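Local structure of protein, Family 18 Chitinase (Crocus vernus, 3SIM) at residues 52-63 / 109-118. The protein probably hydrolyses the beta-1,4-glycosidic links of chitin as a plant glycosyl hydrolase of family 18. Residues are numbered along the deposited sequence; the frame is centred on the assembly and turned at random.
Sequences FNVFWDSSILGP and SLTRIIQRYN. With ACT (acetate ion), chain C.
With CG anti to its carbonyl carbon (chi1 -72°), Tyr117 lays its ring along segment 52-63, while Trp56, whose CG stands between the backbone N and the carbonyl carbon (chi1 71°), swings its indole edge onto a face of that phenol. The pair is T-shaped: ring centroids lie 5.3 Å apart and the planes meet at 68°. Pro63 CG lies over the opposite phenol face toward its rim, and Pro63 CD is 3.7 Å from Tyr117 CD2; a rigid, compact pyrrolidine suits both this surface and the first turn of helix 63-72. Tryptophan also serves a polar need here, since Trp56 NE1 donates within its ring plane to Leu61 O at 3.2 Å, helping to set the indole's rotation and tying the loop back on itself. In the TIM barrel of family 18, this loop leads from strand 53-54, which pairs antiparallel with barrel strand 28-37, to helix 63-72, and the segment runs beside the C-terminal half of helix 99-116 and the residues just after it. Were Tyr117 cut back to an alanine, a gap would probably open between Trp56 and Pro63, and the indole edge would lose the face it packs on. Within helix 99-116, branched Ile113 meets Val54, CD1 to CG2, at 3.9 Å. Leu110 CD1 makes a CH-pi contact over the Phe52 face, 4.1 Å from the ring centroid, and that ring also reaches Leu82 of strand 76-83. Small enough to sit at the Phe52 ring edge, Ser109 accepts a nearly straight bond from Phe52 N to OG, 3.1 Å, while the same hydroxyl bonds to Asn105 O in its own helix.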
loop_
_atom_site.group_PDB
_atom_site.type_symbol
_atom_site.label_atom_id
_atom_site.label_comp_id
_atom_site.label_asym_id
_atom_site.label_seq_id
_atom_site.Cartn_x
_atom_site.Cartn_y
_atom_site.Cartn_z
ATOM N N PHE A 52 -14.811 -9.231 -2.116
ATOM C CA PHE A 52 -13.887 -8.502 -2.948
ATOM C C PHE A 52 -13.988 -8.769 -4.444
ATOM O O PHE A 52 -14.087 -9.863 -4.844
ATOM C CB PHE A 52 -12.484 -8.680 -2.397
ATOM C CG PHE A 52 -12.272 -7.912 -1.145
ATOM C CD1 PHE A 52 -11.833 -6.596 -1.195
ATOM C CD2 PHE A 52 -12.630 -8.433 0.058
ATOM C CE1 PHE A 52 -11.695 -5.865 -0.053
ATOM C CE2 PHE A 52 -12.517 -7.706 1.187
ATOM C CZ PHE A 52 -12.022 -6.415 1.129
ATOM N N ASN A 53 -13.935 -7.711 -5.210
ATOM C CA ASN A 53 -13.766 -7.691 -6.631
ATOM C C ASN A 53 -12.423 -7.054 -7.051
ATOM O O ASN A 53 -11.900 -6.292 -6.330
ATOM C CB ASN A 53 -14.945 -6.967 -7.286
ATOM C CG ASN A 53 -16.193 -7.801 -7.330
ATOM O OD1 ASN A 53 -16.182 -8.871 -7.825
ATOM N ND2 ASN A 53 -17.241 -7.305 -6.799
ATOM N N VAL A 54 -11.913 -7.429 -8.210
ATOM C CA VAL A 54 -10.657 -6.986 -8.760
ATOM C C VAL A 54 -10.806 -5.697 -9.610
ATOM O O VAL A 54 -11.451 -5.745 -10.559
ATOM C CB VAL A 54 -10.007 -8.115 -9.585
ATOM C CG1 VAL A 54 -8.917 -7.617 -10.468
ATOM C CG2 VAL A 54 -9.507 -9.216 -8.710
ATOM N N PHE A 55 -10.233 -4.570 -9.217
ATOM C CA PHE A 55 -10.388 -3.327 -9.985
ATOM C C PHE A 55 -9.211 -2.863 -10.840
ATOM O O PHE A 55 -9.295 -1.928 -11.553
ATOM C CB PHE A 55 -10.975 -2.217 -9.133
ATOM C CG PHE A 55 -12.422 -2.402 -8.796
ATOM C CD1 PHE A 55 -12.782 -3.146 -7.733
ATOM C CD2 PHE A 55 -13.420 -1.836 -9.543
ATOM C CE1 PHE A 55 -14.065 -3.340 -7.435
ATOM C CE2 PHE A 55 -14.718 -2.011 -9.221
ATOM C CZ PHE A 55 -15.044 -2.774 -8.179
ATOM N N TRP A 56 -8.092 -3.549 -10.702
ATOM C CA TRP A 56 -7.020 -3.428 -11.663
ATOM C C TRP A 56 -7.299 -4.275 -12.872
ATOM O O TRP A 56 -8.178 -5.092 -12.848
ATOM C CB TRP A 56 -5.617 -3.754 -11.119
ATOM C CG TRP A 56 -5.336 -5.158 -10.826
ATOM C CD1 TRP A 56 -4.731 -6.048 -11.622
ATOM C CD2 TRP A 56 -5.653 -5.839 -9.647
ATOM N NE1 TRP A 56 -4.655 -7.249 -11.030
ATOM C CE2 TRP A 56 -5.207 -7.151 -9.796
ATOM C CE3 TRP A 56 -6.253 -5.467 -8.451
ATOM C CZ2 TRP A 56 -5.353 -8.077 -8.817
ATOM C CZ3 TRP A 56 -6.396 -6.378 -7.503
ATOM C CH2 TRP A 56 -5.962 -7.674 -7.679
ATOM N N ASP A 57 -6.511 -4.051 -13.894
ATOM C CA ASP A 57 -6.672 -4.717 -15.182
ATOM C C ASP A 57 -5.875 -6.045 -15.277
ATOM O O ASP A 57 -4.702 -6.059 -15.521
ATOM C CB ASP A 57 -6.382 -3.711 -16.325
ATOM C CG ASP A 57 -6.654 -4.274 -17.738
ATOM O OD1 ASP A 57 -6.830 -5.426 -17.922
ATOM O OD2 ASP A 57 -6.641 -3.513 -18.640
ATOM N N SER A 58 -6.601 -7.131 -15.114
ATOM C CA SER A 58 -6.046 -8.466 -15.136
ATOM C C SER A 58 -5.418 -8.869 -16.461
ATOM O O SER A 58 -4.587 -9.660 -16.494
ATOM C CB SER A 58 -7.008 -9.533 -14.641
ATOM O OG SER A 58 -8.077 -9.776 -15.462
ATOM N N SER A 59 -5.827 -8.255 -17.539
ATOM C CA SER A 59 -5.183 -8.516 -18.780
ATOM C C SER A 59 -3.769 -7.950 -18.946
ATOM O O SER A 59 -3.045 -8.333 -19.786
ATOM C CB SER A 59 -6.071 -8.197 -19.930
ATOM O OG SER A 59 -5.839 -6.926 -20.325
ATOM N N ILE A 60 -3.464 -6.954 -18.164
ATOM C CA ILE A 60 -2.122 -6.427 -18.091
ATOM C C ILE A 60 -1.318 -6.953 -16.873
ATOM O O ILE A 60 -0.227 -7.388 -17.012
ATOM C CB ILE A 60 -2.134 -4.889 -18.142
ATOM C CG1 ILE A 60 -2.667 -4.397 -19.482
ATOM C CG2 ILE A 60 -0.804 -4.295 -17.949
ATOM C CD1 ILE A 60 -3.294 -3.139 -19.357
ATOM N N LEU A 61 -1.886 -6.845 -15.688
ATOM C CA LEU A 61 -1.375 -7.447 -14.465
ATOM C C LEU A 61 -2.076 -8.779 -14.046
ATOM O O LEU A 61 -2.879 -8.788 -13.163
ATOM C CB LEU A 61 -1.419 -6.418 -13.352
ATOM C CG LEU A 61 -0.963 -5.044 -13.830
ATOM C CD1 LEU A 61 -1.304 -3.985 -12.894
ATOM C CD2 LEU A 61 0.471 -5.036 -14.193
ATOM N N GLY A 62 -1.776 -9.853 -14.743
ATOM C CA GLY A 62 -2.299 -11.134 -14.438
ATOM C C GLY A 62 -1.371 -12.151 -13.791
ATOM O O GLY A 62 -0.209 -11.908 -13.590
ATOM N N PRO A 63 -1.947 -13.332 -13.568
ATOM C CA PRO A 63 -1.265 -14.455 -12.963
ATOM C C PRO A 63 -0.004 -14.870 -13.752
ATOM O O PRO A 63 0.967 -15.031 -13.140
ATOM C CB PRO A 63 -2.347 -15.543 -12.961
ATOM C CG PRO A 63 -3.548 -14.848 -12.900
ATOM C CD PRO A 63 -3.388 -13.580 -13.589
ATOM N N SER A 109 -13.237 -14.671 -0.453
ATOM C CA SER A 109 -12.958 -13.915 -1.654
ATOM C C SER A 109 -11.478 -13.554 -1.899
ATOM O O SER A 109 -11.013 -13.648 -2.941
ATOM C CB SER A 109 -13.882 -12.672 -1.730
ATOM O OG SER A 109 -13.687 -11.805 -0.711
ATOM N N LEU A 110 -10.793 -13.089 -0.878
ATOM C CA LEU A 110 -9.355 -12.782 -0.887
ATOM C C LEU A 110 -8.452 -13.990 -1.005
ATOM O O LEU A 110 -7.525 -13.948 -1.698
ATOM C CB LEU A 110 -8.969 -11.834 0.222
ATOM C CG LEU A 110 -9.523 -10.403 0.114
ATOM C CD1 LEU A 110 -9.244 -9.635 1.331
ATOM C CD2 LEU A 110 -9.072 -9.673 -1.106
ATOM N N THR A 111 -8.804 -15.079 -0.331
ATOM C CA THR A 111 -8.075 -16.323 -0.433
ATOM C C THR A 111 -8.080 -16.806 -1.883
ATOM O O THR A 111 -7.078 -17.050 -2.415
ATOM C CB THR A 111 -8.579 -17.464 0.493
ATOM O OG1 THR A 111 -8.253 -17.207 1.835
ATOM C CG2 THR A 111 -7.919 -18.779 0.086
ATOM N N ARG A 112 -9.233 -16.770 -2.518
ATOM C CA ARG A 112 -9.331 -17.053 -3.950
ATOM C C ARG A 112 -8.481 -16.122 -4.836
ATOM O O ARG A 112 -7.769 -16.575 -5.651
ATOM C CB ARG A 112 -10.797 -17.009 -4.454
ATOM C CG ARG A 112 -10.935 -17.272 -5.942
ATOM C CD ARG A 112 -12.312 -17.023 -6.558
ATOM N NE ARG A 112 -12.246 -17.158 -7.980
ATOM C CZ ARG A 112 -11.942 -16.184 -8.794
ATOM N NH1 ARG A 112 -11.734 -14.993 -8.304
ATOM N NH2 ARG A 112 -11.845 -16.384 -10.064
ATOM N N ILE A 113 -8.561 -14.824 -4.629
ATOM C CA ILE A 113 -7.774 -13.889 -5.403
ATOM C C ILE A 113 -6.249 -14.084 -5.187
ATOM O O ILE A 113 -5.510 -14.120 -6.117
ATOM C CB ILE A 113 -8.211 -12.387 -5.156
ATOM C CG1 ILE A 113 -9.561 -12.053 -5.806
ATOM C CG2 ILE A 113 -7.202 -11.387 -5.676
ATOM C CD1 ILE A 113 -10.253 -10.927 -5.251
ATOM N N ILE A 114 -5.845 -14.215 -3.945
ATOM C CA ILE A 114 -4.464 -14.349 -3.587
ATOM C C ILE A 114 -3.852 -15.617 -4.187
ATOM O O ILE A 114 -2.856 -15.520 -4.788
ATOM C CB ILE A 114 -4.262 -14.315 -2.046
ATOM C CG1 ILE A 114 -4.513 -12.908 -1.500
ATOM C CG2 ILE A 114 -2.917 -14.844 -1.683
ATOM C CD1 ILE A 114 -4.685 -12.840 -0.065
ATOM N N GLN A 115 -4.523 -16.753 -4.053
ATOM C CA GLN A 115 -4.074 -18.020 -4.660
ATOM C C GLN A 115 -4.039 -17.950 -6.188
ATOM O O GLN A 115 -3.115 -18.307 -6.782
ATOM C CB GLN A 115 -4.893 -19.236 -4.167
ATOM C CG GLN A 115 -4.856 -19.480 -2.667
ATOM C CD GLN A 115 -5.757 -20.618 -2.187
ATOM O OE1 GLN A 115 -6.747 -20.914 -2.773
ATOM N NE2 GLN A 115 -5.391 -21.226 -1.125
ATOM N N ARG A 116 -5.081 -17.413 -6.780
ATOM C CA ARG A 116 -5.165 -17.277 -8.212
ATOM C C ARG A 116 -4.083 -16.397 -8.843
ATOM O O ARG A 116 -3.574 -16.768 -9.831
ATOM C CB ARG A 116 -6.558 -16.851 -8.692
ATOM C CG ARG A 116 -6.808 -17.140 -10.155
ATOM C CD ARG A 116 -8.226 -16.788 -10.591
ATOM N NE ARG A 116 -8.339 -15.476 -11.189
ATOM C CZ ARG A 116 -7.934 -15.190 -12.403
ATOM N NH1 ARG A 116 -8.092 -14.029 -12.892
ATOM N NH2 ARG A 116 -7.402 -16.110 -13.139
ATOM N N TYR A 117 -3.745 -15.265 -8.238
ATOM C CA TYR A 117 -2.722 -14.372 -8.759
ATOM C C TYR A 117 -1.279 -14.719 -8.272
ATOM O O TYR A 117 -0.332 -14.046 -8.593
ATOM C CB TYR A 117 -3.067 -12.892 -8.548
ATOM C CG TYR A 117 -4.200 -12.346 -9.435
ATOM C CD1 TYR A 117 -5.509 -12.614 -9.153
ATOM C CD2 TYR A 117 -3.928 -11.557 -10.520
ATOM C CE1 TYR A 117 -6.527 -12.124 -9.964
ATOM C CE2 TYR A 117 -4.905 -11.048 -11.294
ATOM C CZ TYR A 117 -6.206 -11.335 -11.029
ATOM O OH TYR A 117 -7.163 -10.834 -11.805
ATOM N N ASN A 118 -1.140 -15.780 -7.517
ATOM C CA ASN A 118 0.147 -16.111 -6.924
ATOM C C ASN A 118 0.754 -15.040 -5.959
ATOM O O ASN A 118 1.876 -14.795 -6.054
ATOM C CB ASN A 118 1.232 -16.310 -8.009
ATOM C CG ASN A 118 0.764 -17.069 -9.246
ATOM O OD1 ASN A 118 0.742 -16.531 -10.370
ATOM N ND2 ASN A 118 0.391 -18.310 -9.040
HETATM C C ACT C . -20.196 -9.402 -5.863
HETATM O O ACT C . -21.102 -9.340 -4.997
HETATM O OXT ACT C . -20.241 -8.499 -6.735
HETATM C CH3 ACT C . -19.126 -10.477 -5.840
#